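Local coordinates for protein origin recognition complex subunit 2 ORC2 (Aeropyrum pernix, PDB 1W5S) that takes part in regulating DNA replication, binding DNA and ATP, and carries an AAA+ ATPase domain and a winged-helix domain, at residues R109-P114 / K127-N132; Y162-V167 / I180-V185; L85-A90 / Y139-L144. All blocks are in the same frame, centred on the assembly; numbering follows the deposited sequence.

Interaction 1. Residues R109-P114 / K127-N132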
# COMPACT_ATOMS: atom_id res chain seq x y z
N ARG A 109 -18.66 -2.60 15.10
CA ARG A 109 -19.46 -3.59 14.38
C ARG A 109 -18.68 -4.86 14.11
O ARG A 109 -19.24 -5.93 14.11
CB ARG A 109 -20.00 -3.04 13.03
CG ARG A 109 -20.80 -4.12 12.22
CD ARG A 109 -21.69 -3.59 11.06
NE ARG A 109 -23.03 -3.19 11.56
CZ ARG A 109 -23.87 -2.38 10.94
NH1 ARG A 109 -23.57 -1.87 9.74
NH2 ARG A 109 -25.04 -2.08 11.52
N GLN A 110 -17.39 -4.77 13.85
CA GLN A 110 -16.64 -5.98 13.67
C GLN A 110 -16.33 -6.72 14.97
O GLN A 110 -16.14 -7.91 14.91
CB GLN A 110 -15.38 -5.72 12.91
CG GLN A 110 -15.62 -5.38 11.43
CD GLN A 110 -14.34 -4.81 10.87
OE1 GLN A 110 -14.17 -3.60 10.72
NE2 GLN A 110 -13.39 -5.66 10.70
N THR A 111 -16.29 -6.04 16.11
CA THR A 111 -16.16 -6.68 17.42
C THR A 111 -17.39 -7.55 17.85
O THR A 111 -17.24 -8.50 18.63
CB THR A 111 -15.95 -5.64 18.54
OG1 THR A 111 -17.12 -4.79 18.68
CG2 THR A 111 -14.79 -4.84 18.29
N GLY A 112 -18.59 -7.18 17.38
CA GLY A 112 -19.82 -7.77 17.86
C GLY A 112 -20.25 -7.32 19.24
O GLY A 112 -21.23 -7.79 19.76
N TYR A 113 -19.52 -6.42 19.88
CA TYR A 113 -19.92 -5.90 21.19
C TYR A 113 -21.14 -4.99 21.21
O TYR A 113 -21.41 -4.28 20.29
CB TYR A 113 -18.78 -5.11 21.82
CG TYR A 113 -17.51 -5.87 22.04
CD1 TYR A 113 -16.29 -5.20 22.01
CD2 TYR A 113 -17.51 -7.22 22.36
CE1 TYR A 113 -15.10 -5.84 22.27
CE2 TYR A 113 -16.30 -7.89 22.62
CZ TYR A 113 -15.09 -7.17 22.56
OH TYR A 113 -13.86 -7.78 22.81
N PRO A 114 -21.91 -5.02 22.29
CA PRO A 114 -23.14 -4.21 22.27
C PRO A 114 -22.87 -2.73 22.51
O PRO A 114 -23.33 -2.17 23.46
CB PRO A 114 -23.95 -4.80 23.43
CG PRO A 114 -23.19 -6.08 23.81
CD PRO A 114 -21.80 -5.78 23.54
N LYS A 127 -14.42 5.02 24.60
CA LYS A 127 -14.49 4.61 26.01
C LYS A 127 -15.27 3.31 26.15
O LYS A 127 -14.85 2.44 26.88
CB LYS A 127 -15.15 5.69 26.85
CG LYS A 127 -14.33 6.95 26.96
CD LYS A 127 -15.04 8.08 27.72
CE LYS A 127 -14.01 8.97 28.40
NZ LYS A 127 -14.45 10.37 28.69
N ALA A 128 -16.40 3.15 25.45
CA ALA A 128 -17.17 1.92 25.61
C ALA A 128 -16.38 0.73 25.07
O ALA A 128 -16.50 -0.42 25.56
CB ALA A 128 -18.54 2.00 24.96
N LEU A 129 -15.57 0.99 24.07
CA LEU A 129 -14.80 -0.05 23.50
C LEU A 129 -13.71 -0.47 24.49
O LEU A 129 -13.46 -1.65 24.68
CB LEU A 129 -14.21 0.36 22.14
CG LEU A 129 -13.46 -0.77 21.46
CD1 LEU A 129 -14.36 -1.95 21.12
CD2 LEU A 129 -12.76 -0.22 20.19
N VAL A 130 -13.04 0.49 25.09
CA VAL A 130 -12.04 0.18 26.08
C VAL A 130 -12.65 -0.61 27.26
O VAL A 130 -12.07 -1.61 27.75
CB VAL A 130 -11.28 1.49 26.53
CG1 VAL A 130 -10.50 1.31 27.82
CG2 VAL A 130 -10.31 1.93 25.41
N ASP A 131 -13.85 -0.21 27.68
CA ASP A 131 -14.49 -0.91 28.73
C ASP A 131 -14.94 -2.33 28.33
O ASP A 131 -14.79 -3.25 29.12
CB ASP A 131 -15.64 -0.07 29.31
CG ASP A 131 -15.74 -0.21 30.84
OD1 ASP A 131 -14.71 0.06 31.53
OD2 ASP A 131 -16.81 -0.61 31.35
N ASN A 132 -15.43 -2.55 27.12
CA ASN A 132 -15.85 -3.93 26.74
C ASN A 132 -14.71 -4.93 26.67
O ASN A 132 -14.86 -6.11 26.99
CB ASN A 132 -16.58 -3.97 25.39
CG ASN A 132 -18.05 -3.83 25.53
OD1 ASN A 132 -18.76 -4.81 25.68
ND2 ASN A 132 -18.52 -2.58 25.53
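Tyr113 and Asn132 mark the closest backbone approach, with their CA atoms 7.2 Å apart, where the chain has just left helix 100-111 through the positive-phi Gly112 and passes the flank of helix 122-136. Asn132 lies over one face of the Tyr113 ring. Its CB forms a CH-pi contact 4.0 Å from the ring centroid, displaced toward CD1, and its amide, turned only 15° from the ring plane, continues past Tyr113 CB to bring OD1 within 3.8 Å of Pro114 CD. The amide is fixed from its other end: ND2 donates to Ala128 O at 3.0 Å, nearly straight at the hydrogen (167°) and from above the carbonyl plane. The backbone N of Asn132 reaches the same oxygen from the opposite face, so two donors grip it. An alanine here would keep the methylene position over the ring, but losing the amide would probably leave Ala128 O without its second donor and uncover the flank of Tyr113 CB and Pro114 CD. Thr111 CB lies against the other face of the tyrosine, toward its rim, while Leu129 CD1 meets the ring edge in plane, 3.9 Å from CD1. A chi1 of -176° swings the Leu129 branch across to Thr111 CG2 as well. Thr111 OG1 accepts from Tyr113 N at 3.1 Å and also hydrogen-bonds to Val108 O in the helix behind it; Tyr113 OH bonds to His138 ND1. The arrangement is an ST turn at the end of a helix, packed on the next helix within the AAA+ alpha/beta core.

Interaction 2. Residues Y162-V167 / I180-V185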
# COMPACT_ATOMS: atom_id res chain seq x y z
N TYR A 162 -4.80 11.41 17.15
CA TYR A 162 -4.19 11.24 18.45
C TYR A 162 -5.09 10.48 19.40
O TYR A 162 -4.66 9.56 20.08
CB TYR A 162 -3.81 12.58 19.07
CG TYR A 162 -2.44 13.13 18.64
CD1 TYR A 162 -2.21 14.51 18.53
CD2 TYR A 162 -1.36 12.27 18.34
CE1 TYR A 162 -0.94 15.01 18.16
CE2 TYR A 162 -0.12 12.75 17.98
CZ TYR A 162 0.10 14.11 17.89
OH TYR A 162 1.37 14.53 17.52
N THR A 163 -6.36 10.85 19.47
CA THR A 163 -7.18 10.16 20.48
C THR A 163 -7.36 8.72 20.12
O THR A 163 -7.35 7.90 21.00
CB THR A 163 -8.59 10.81 20.81
OG1 THR A 163 -9.49 10.59 19.74
CG2 THR A 163 -8.49 12.26 21.10
N LEU A 164 -7.50 8.39 18.85
CA LEU A 164 -7.46 6.97 18.43
C LEU A 164 -6.09 6.31 18.66
O LEU A 164 -5.96 5.28 19.28
CB LEU A 164 -7.80 6.83 16.96
CG LEU A 164 -7.88 5.37 16.44
CD1 LEU A 164 -8.97 4.61 17.15
CD2 LEU A 164 -8.17 5.33 14.97
N LEU A 165 -5.05 6.87 18.13
CA LEU A 165 -3.79 6.13 18.07
C LEU A 165 -3.01 6.16 19.36
O LEU A 165 -2.13 5.34 19.52
CB LEU A 165 -2.94 6.62 16.94
CG LEU A 165 -2.95 5.93 15.60
CD1 LEU A 165 -3.88 4.76 15.41
CD2 LEU A 165 -3.04 6.94 14.46
N ARG A 166 -3.29 7.10 20.24
CA ARG A 166 -2.84 7.01 21.60
C ARG A 166 -4.02 6.95 22.55
O ARG A 166 -4.04 7.63 23.55
CB ARG A 166 -1.94 8.17 22.03
CG ARG A 166 -0.94 8.66 21.03
CD ARG A 166 -1.19 10.11 20.75
NE ARG A 166 -0.22 11.00 21.40
CZ ARG A 166 -0.51 11.99 22.25
NH1 ARG A 166 -1.76 12.27 22.62
NH2 ARG A 166 0.49 12.71 22.75
N VAL A 167 -4.97 6.08 22.22
CA VAL A 167 -6.03 5.68 23.15
C VAL A 167 -5.62 5.55 24.59
O VAL A 167 -6.26 6.12 25.46
CB VAL A 167 -6.61 4.28 22.92
CG1 VAL A 167 -8.17 4.35 23.05
CG2 VAL A 167 -6.09 3.62 21.73
N ILE A 180 -5.64 -2.34 22.77
CA ILE A 180 -5.81 -1.97 21.35
C ILE A 180 -4.45 -1.64 20.72
O ILE A 180 -3.75 -0.76 21.19
CB ILE A 180 -6.75 -0.79 21.18
CG1 ILE A 180 -8.07 -1.03 21.95
CG2 ILE A 180 -7.01 -0.57 19.72
CD1 ILE A 180 -8.90 0.24 22.18
N GLY A 181 -4.08 -2.38 19.69
CA GLY A 181 -2.97 -2.04 18.86
C GLY A 181 -3.42 -1.71 17.47
O GLY A 181 -4.60 -1.95 17.07
N PHE A 182 -2.51 -1.14 16.69
CA PHE A 182 -2.85 -0.76 15.34
C PHE A 182 -1.78 -1.17 14.33
O PHE A 182 -0.58 -1.16 14.63
CB PHE A 182 -3.06 0.74 15.24
CG PHE A 182 -4.12 1.30 16.16
CD1 PHE A 182 -3.82 1.67 17.44
CD2 PHE A 182 -5.39 1.54 15.71
CE1 PHE A 182 -4.81 2.19 18.25
CE2 PHE A 182 -6.38 2.09 16.56
CZ PHE A 182 -6.08 2.40 17.79
N LEU A 183 -2.25 -1.54 13.13
CA LEU A 183 -1.40 -1.85 11.99
C LEU A 183 -1.81 -0.90 10.89
O LEU A 183 -2.91 -1.03 10.37
CB LEU A 183 -1.58 -3.29 11.50
CG LEU A 183 -0.36 -4.05 10.93
CD1 LEU A 183 -0.72 -5.32 10.24
CD2 LEU A 183 0.61 -3.23 10.11
N LEU A 184 -0.95 0.10 10.61
CA LEU A 184 -1.18 1.08 9.56
C LEU A 184 -0.60 0.53 8.28
O LEU A 184 0.50 -0.13 8.28
CB LEU A 184 -0.55 2.42 9.86
CG LEU A 184 -0.74 2.92 11.30
CD1 LEU A 184 -0.02 4.29 11.45
CD2 LEU A 184 -2.25 3.00 11.69
N VAL A 185 -1.42 0.66 7.24
CA VAL A 185 -1.07 0.30 5.90
C VAL A 185 -1.22 1.54 5.03
O VAL A 185 -2.33 2.04 4.91
CB VAL A 185 -1.94 -0.84 5.40
CG1 VAL A 185 -1.56 -1.15 4.02
CG2 VAL A 185 -1.71 -2.09 6.25
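Leu165 and Phe182 form the CH-pi contact at the centre of this helix-to-sheet packing. Leu165 CD1 sits over the middle of the Phe182 ring, 3.5 Å from its centroid and only 11° off the normal. The leucine is modelled with an eclipsed chi2 of 2°, which may reflect crowding or the limits of the model.

Most other contacts are van der Waals packing of apolar groups. Leu164 approaches the far end of the ring, its CG 3.6 Å from Phe182 CE2, while Val167 CG2 meets the ring edge in plane, 4.0 Å from CE1. Farther out, Val167 CG1 reaches Ile180 CD1 at 4.3 Å, and Leu165 CD1 also borders Leu184 CD2.

One polar atom comes close: Leu164 O lies 3.2 Å from Phe182 CZ, and this carbonyl accepts the backbone N of Val167 within its own segment. Strand 139-145 adds Val142 beside the phenylalanine.

Across the two segments the contact thus rests on buried hydrocarbon packed over a face and round the edge of one aromatic ring, so apolar packing, with no charge pair between the segments, joins the end of helix 158-165 to the central AAA+ sheet.

Interaction 3. Residues L85-A90 / Y139-L144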
# COMPACT_ATOMS: atom_id res chain seq x y z
N LEU A 85 -5.26 -16.40 25.03
CA LEU A 85 -5.37 -14.94 25.22
C LEU A 85 -6.62 -14.23 24.65
O LEU A 85 -7.27 -13.37 25.41
CB LEU A 85 -4.10 -14.18 24.80
CG LEU A 85 -2.98 -14.32 25.81
CD1 LEU A 85 -1.72 -13.55 25.40
CD2 LEU A 85 -3.44 -13.95 27.17
N THR A 86 -6.96 -14.55 23.42
CA THR A 86 -8.09 -13.84 22.70
C THR A 86 -7.81 -12.43 22.04
O THR A 86 -8.14 -11.37 22.62
CB THR A 86 -9.48 -13.79 23.39
OG1 THR A 86 -9.87 -15.07 23.82
CG2 THR A 86 -10.57 -13.41 22.37
N VAL A 87 -7.26 -12.44 20.82
CA VAL A 87 -7.18 -11.16 20.05
C VAL A 87 -8.18 -11.07 18.91
O VAL A 87 -8.28 -11.96 18.08
CB VAL A 87 -5.74 -10.67 19.66
CG1 VAL A 87 -4.73 -11.74 19.72
CG2 VAL A 87 -5.69 -9.87 18.36
N LYS A 88 -8.97 -10.00 18.95
CA LYS A 88 -9.94 -9.73 17.91
C LYS A 88 -9.30 -8.86 16.83
O LYS A 88 -8.33 -8.12 17.09
CB LYS A 88 -11.15 -9.02 18.47
CG LYS A 88 -11.77 -9.77 19.61
CD LYS A 88 -13.07 -10.32 19.29
CE LYS A 88 -14.14 -9.32 19.56
NZ LYS A 88 -15.39 -10.05 19.25
N GLN A 89 -9.88 -8.98 15.63
CA GLN A 89 -9.38 -8.37 14.42
C GLN A 89 -10.41 -7.34 13.98
O GLN A 89 -11.62 -7.64 13.97
CB GLN A 89 -9.20 -9.43 13.34
CG GLN A 89 -8.78 -10.72 13.94
CD GLN A 89 -8.47 -11.82 12.94
OE1 GLN A 89 -7.92 -11.59 11.86
NE2 GLN A 89 -8.80 -13.05 13.34
N ALA A 90 -9.94 -6.14 13.66
CA ALA A 90 -10.73 -5.14 12.94
C ALA A 90 -9.93 -4.63 11.76
O ALA A 90 -8.73 -4.41 11.85
CB ALA A 90 -11.14 -4.01 13.83
N TYR A 139 -8.40 -8.62 23.56
CA TYR A 139 -7.51 -7.67 22.93
C TYR A 139 -7.98 -7.41 21.52
O TYR A 139 -8.53 -8.31 20.89
CB TYR A 139 -6.13 -8.26 22.86
CG TYR A 139 -5.52 -8.49 24.21
CD1 TYR A 139 -5.67 -9.68 24.85
CD2 TYR A 139 -4.83 -7.47 24.86
CE1 TYR A 139 -5.17 -9.88 26.10
CE2 TYR A 139 -4.27 -7.67 26.07
CZ TYR A 139 -4.44 -8.89 26.69
OH TYR A 139 -3.90 -9.11 27.95
N LEU A 140 -7.78 -6.19 21.03
CA LEU A 140 -8.17 -5.81 19.67
C LEU A 140 -6.95 -5.29 18.86
O LEU A 140 -6.24 -4.34 19.26
CB LEU A 140 -9.26 -4.74 19.75
CG LEU A 140 -9.85 -4.17 18.46
CD1 LEU A 140 -10.63 -5.23 17.62
CD2 LEU A 140 -10.70 -3.03 18.79
N LEU A 141 -6.76 -5.89 17.70
CA LEU A 141 -5.74 -5.46 16.77
C LEU A 141 -6.46 -4.88 15.57
O LEU A 141 -7.21 -5.59 14.87
CB LEU A 141 -4.85 -6.64 16.43
CG LEU A 141 -3.54 -6.45 15.72
CD1 LEU A 141 -2.94 -5.06 15.94
CD2 LEU A 141 -2.60 -7.53 16.19
N VAL A 142 -6.28 -3.57 15.37
CA VAL A 142 -6.99 -2.82 14.32
C VAL A 142 -6.07 -2.50 13.14
O VAL A 142 -4.98 -1.96 13.33
CB VAL A 142 -7.55 -1.47 14.84
CG1 VAL A 142 -8.32 -0.74 13.72
CG2 VAL A 142 -8.41 -1.69 16.03
N ILE A 143 -6.54 -2.85 11.93
CA ILE A 143 -5.87 -2.53 10.68
C ILE A 143 -6.44 -1.23 10.07
O ILE A 143 -7.60 -1.18 9.76
CB ILE A 143 -5.98 -3.69 9.62
CG1 ILE A 143 -5.34 -4.98 10.14
CG2 ILE A 143 -5.23 -3.25 8.28
CD1 ILE A 143 -5.45 -6.29 9.22
N LEU A 144 -5.63 -0.19 9.90
CA LEU A 144 -6.06 0.98 9.18
C LEU A 144 -5.37 1.07 7.81
O LEU A 144 -4.19 1.42 7.70
CB LEU A 144 -5.84 2.25 9.97
CG LEU A 144 -6.41 2.34 11.37
CD1 LEU A 144 -6.03 3.69 12.02
CD2 LEU A 144 -7.87 2.24 11.33
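Lys88 and Tyr139 share the shortest of five backbone hydrogen bonds that join 86-90 to 139-143 in parallel: Lys88 N donates to Tyr139 O at 2.6 Å. Ile143 N to Ala90 O follows at 2.7 Å and Leu141 N to Lys88 O at 2.8 Å, with Tyr139 N to Thr86 O, just before strand 87-93, and Ala90 N to Leu141 O completing the set. Weaker CA-H...O contacts fill in between them, among them Val87 CA to Tyr139 O at 3.3 Å.

On one face of the sheet Val87 and Leu141 run alongside each other, with CG2 of the valine 3.9 Å from CB of the leucine. Tyr139 turns its ring so that Thr86 O lies at the edge, in plane, 3.7 Å from CD1; Arg179 makes a cation-pi contact with the same ring. Helices 65-82 and 29-43 cover this face.

On the reverse face Leu140 directs CD1 between Lys88 CB and Ala90 CB, 4.0 Å from the latter. Helix 100-111 packs here through Ile107. The Lys88 chain bends away, and its NZ bonds to Thr111 O.

Main-chain bonds therefore set the register, while helices on both faces cover the apolar side chains of strand 139-145, which, by its place in the AAA+ fold, probably supplies the hydrophobic part of the Walker B motif.

Overall arrangement
Of the segments in contact, strand 87-93 comes first. It is followed by helix 100-111, whose end, with the turn after it, packs on helix 122-136 and closes the short loop of interaction 1. That loop is nested inside the larger one closed by interaction 3, where strand 139-145 returns parallel to strand 87-93 in a beta-alpha-beta crossover. In series after both, interaction 2 closes a further short loop from helix 158-165 to strand 180-186, the neighbour of strand 139-145 in the sheet. Val130 CG2 of helix 122-136 touches both Ile180 and Val167, joining interactions 1 and 2. Interaction 3 thus joins two strands, interaction 1 the helices on one face, and interaction 2 a helix on that face to the sheet.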